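Local coordinates for lipoprotein (Burkholderia cenocepacia, PDB 4QHQ) that binds methionine and probably delivers it, as the substrate-binding lipoprotein, to an ABC transporter for uptake into the cell, at residues H57-S63 and D107-R113. Residues are numbered along the deposited sequence; the frame is centred on the assembly and turned at random.
With MET (methionine), chain B.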
loop_
_atom_site.group_PDB
_atom_site.type_symbol
_atom_site.label_atom_id
_atom_site.label_comp_id
_atom_site.label_asym_id
_atom_site.label_seq_id
_atom_site.Cartn_x
_atom_site.Cartn_y
_atom_site.Cartn_z
ATOM N N HIS A 57 -4.696 -2.427 1.064
ATOM C CA HIS A 57 -5.184 -3.439 0.127
ATOM C C HIS A 57 -5.815 -4.619 0.886
ATOM O O HIS A 57 -5.741 -4.685 2.114
ATOM C CB HIS A 57 -4.073 -3.873 -0.846
ATOM C CG HIS A 57 -2.765 -4.200 -0.189
ATOM N ND1 HIS A 57 -2.630 -5.217 0.732
ATOM C CD2 HIS A 57 -1.533 -3.666 -0.355
ATOM C CE1 HIS A 57 -1.363 -5.288 1.115
ATOM N NE2 HIS A 57 -0.673 -4.367 0.456
ATOM N N GLN A 58 -6.468 -5.520 0.162
ATOM C CA GLN A 58 -7.137 -6.647 0.797
ATOM C C GLN A 58 -6.205 -7.601 1.562
ATOM O O GLN A 58 -6.557 -8.052 2.656
ATOM C CB GLN A 58 -8.034 -7.409 -0.187
ATOM C CG GLN A 58 -8.953 -8.419 0.501
ATOM C CD GLN A 58 -10.079 -7.775 1.278
ATOM O OE1 GLN A 58 -10.827 -6.957 0.745
ATOM N NE2 GLN A 58 -10.205 -8.142 2.550
ATOM N N PRO A 59 -5.013 -7.908 1.015
ATOM C CA PRO A 59 -4.110 -8.762 1.800
ATOM C C PRO A 59 -3.752 -8.121 3.145
ATOM O O PRO A 59 -3.681 -8.827 4.155
ATOM C CB PRO A 59 -2.893 -8.911 0.879
ATOM C CG PRO A 59 -3.514 -8.885 -0.488
ATOM C CD PRO A 59 -4.555 -7.785 -0.381
ATOM N N TYR A 60 -3.577 -6.809 3.176
ATOM C CA TYR A 60 -3.301 -6.142 4.447
ATOM C C TYR A 60 -4.498 -6.250 5.413
ATOM O O TYR A 60 -4.323 -6.578 6.589
ATOM C CB TYR A 60 -2.922 -4.674 4.229
ATOM C CG TYR A 60 -2.432 -3.996 5.481
ATOM C CD1 TYR A 60 -3.309 -3.336 6.341
ATOM C CD2 TYR A 60 -1.091 -3.993 5.797
ATOM C CE1 TYR A 60 -2.841 -2.711 7.491
ATOM C CE2 TYR A 60 -0.612 -3.378 6.948
ATOM C CZ TYR A 60 -1.501 -2.735 7.794
ATOM O OH TYR A 60 -1.021 -2.132 8.928
ATOM N N LEU A 61 -5.702 -5.979 4.920
ATOM C CA LEU A 61 -6.903 -6.081 5.747
ATOM C C LEU A 61 -7.063 -7.507 6.265
ATOM O O LEU A 61 -7.391 -7.723 7.433
ATOM C CB LEU A 61 -8.126 -5.665 4.937
ATOM C CG LEU A 61 -9.475 -5.722 5.648
ATOM C CD1 LEU A 61 -9.398 -4.959 6.954
ATOM C CD2 LEU A 61 -10.531 -5.131 4.731
ATOM N N ASP A 62 -6.822 -8.491 5.399
ATOM C CA ASP A 62 -6.930 -9.897 5.806
ATOM C C ASP A 62 -5.959 -10.231 6.942
ATOM O O ASP A 62 -6.315 -10.940 7.892
ATOM C CB ASP A 62 -6.651 -10.833 4.623
ATOM C CG ASP A 62 -7.792 -10.872 3.622
ATOM O OD1 ASP A 62 -8.887 -10.358 3.936
ATOM O OD2 ASP A 62 -7.585 -11.423 2.518
ATOM N N SER A 63 -4.736 -9.722 6.832
ATOM C CA SER A 63 -3.725 -9.919 7.865
ATOM C C SER A 63 -4.180 -9.286 9.174
ATOM O O SER A 63 -4.065 -9.886 10.239
ATOM C CB SER A 63 -2.403 -9.300 7.414
ATOM O OG SER A 63 -1.431 -9.377 8.440
ATOM N N ASP A 107 5.637 -5.783 7.829
ATOM C CA ASP A 107 4.283 -6.250 8.127
ATOM C C ASP A 107 4.014 -7.438 7.208
ATOM O O ASP A 107 4.567 -7.496 6.107
ATOM C CB ASP A 107 3.257 -5.138 7.914
ATOM C CG ASP A 107 3.221 -4.672 6.489
ATOM O OD1 ASP A 107 4.139 -3.922 6.094
ATOM O OD2 ASP A 107 2.303 -5.072 5.739
ATOM N N PRO A 108 3.209 -8.406 7.672
ATOM C CA PRO A 108 3.104 -9.695 6.978
ATOM C C PRO A 108 2.776 -9.594 5.492
ATOM O O PRO A 108 3.473 -10.197 4.679
ATOM C CB PRO A 108 1.981 -10.404 7.733
ATOM C CG PRO A 108 2.134 -9.894 9.131
ATOM C CD PRO A 108 2.490 -8.427 8.961
ATOM N N SER A 109 1.753 -8.839 5.121
ATOM C CA SER A 109 1.351 -8.828 3.720
ATOM C C SER A 109 2.298 -8.046 2.816
ATOM O O SER A 109 2.570 -8.467 1.702
ATOM C CB SER A 109 -0.093 -8.333 3.547
ATOM O OG SER A 109 -0.201 -6.953 3.781
ATOM N N ASN A 110 2.787 -6.893 3.257
ATOM C CA ASN A 110 3.715 -6.169 2.395
ATOM C C ASN A 110 5.127 -6.752 2.378
ATOM O O ASN A 110 5.828 -6.623 1.370
ATOM C CB ASN A 110 3.714 -4.684 2.727
ATOM C CG ASN A 110 2.422 -4.020 2.329
ATOM O OD1 ASN A 110 2.118 -3.885 1.131
ATOM N ND2 ASN A 110 1.638 -3.630 3.323
ATOM N N GLU A 111 5.534 -7.424 3.449
ATOM C CA GLU A 111 6.803 -8.130 3.438
ATOM C C GLU A 111 6.700 -9.256 2.413
ATOM O O GLU A 111 7.580 -9.431 1.573
ATOM C CB GLU A 111 7.165 -8.706 4.811
ATOM C CG GLU A 111 8.393 -9.590 4.707
ATOM C CD GLU A 111 9.165 -9.769 5.991
ATOM O OE1 GLU A 111 8.753 -9.301 7.066
ATOM O OE2 GLU A 111 10.240 -10.399 5.914
ATOM N N ASN A 112 5.611 -10.011 2.482
ATOM C CA ASN A 112 5.361 -11.078 1.530
ATOM C C ASN A 112 5.377 -10.551 0.100
ATOM O O ASN A 112 6.030 -11.121 -0.785
ATOM C CB ASN A 112 4.031 -11.756 1.837
ATOM C CG ASN A 112 3.746 -12.914 0.914
ATOM O OD1 ASN A 112 4.436 -13.927 0.954
ATOM N ND2 ASN A 112 2.717 -12.775 0.085
ATOM N N ARG A 113 4.690 -9.439 -0.104
ATOM C CA ARG A 113 4.625 -8.787 -1.395
ATOM C C ARG A 113 6.012 -8.417 -1.922
ATOM O O ARG A 113 6.341 -8.657 -3.095
ATOM C CB ARG A 113 3.787 -7.528 -1.247
ATOM C CG ARG A 113 3.647 -6.699 -2.507
ATOM C CD ARG A 113 2.851 -5.464 -2.169
ATOM N NE ARG A 113 2.452 -4.725 -3.356
ATOM C CZ ARG A 113 1.783 -3.583 -3.321
ATOM N NH1 ARG A 113 1.472 -3.042 -2.143
ATOM N NH2 ARG A 113 1.431 -2.981 -4.448
HETATM N N MET B . -1.098 2.193 -0.531
HETATM C CA MET B . -0.311 1.035 -0.103
HETATM C C MET B . 0.055 0.164 -1.284
HETATM O O MET B . -0.782 -0.036 -2.158
HETATM C CB MET B . -1.108 0.232 0.931
HETATM C CG MET B . -0.357 -0.991 1.491
HETATM S SD MET B . -1.362 -1.935 2.658
HETATM C CE MET B . -1.501 -0.783 4.027
HETATM O OXT MET B . 1.192 -0.326 -1.395
#
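The methionine pocket of this periplasmic-binding-protein fold lies in the cleft between two lobes, and here His57 and Tyr60 from one lobe meet Asp107, Ser109, Asn110 and Arg113 from the other. Helices 58-68 and 108-120 start beside the ligand, and their first turns run at 137° to each other. The direct bond across the cleft goes from His57 NE2 to Asn110 OD1, 2.9 Å and nearly straight at 166°. OD1 lies in the plane of the imidazole, while the nitrogen sits above the amide carbonyl plane. The other ring nitrogen, ND1, accepts from Tyr60 N and caps helix 58-68. With chi1 at 48° the ring folds back over that helix start, and the two bonds together fix its rotation. The methionine sulfur SD then rests over one imidazole face, 3.4 Å from His57 NE2. Its methyl CE lies over a face of the Tyr60 ring, 3.6 Å from CG of that residue. Asp107 is the N-cap of helix 108-120. Its OD2 accepts from Asn110 N, the capping bond, and from Asn110 ND2. The second bond helps to set the amide with OD1 toward the histidine. The same OD2 lies at the edge of the Tyr60 ring, 3.6 Å from CD2. Ser109 OG fits between the helices, 3.3 Å from Tyr60 CA. Farther from the ligand, Ser63 OG touches the Pro108 ring. Arg113 reaches the ligand carboxylate with an extended chain, and Glu191 pairs with its NH2 in a salt bridge. Arg113 NH1 donates to methionine OXT at 2.8 Å and, weakly, to Asn110 OD1 at 3.4 Å.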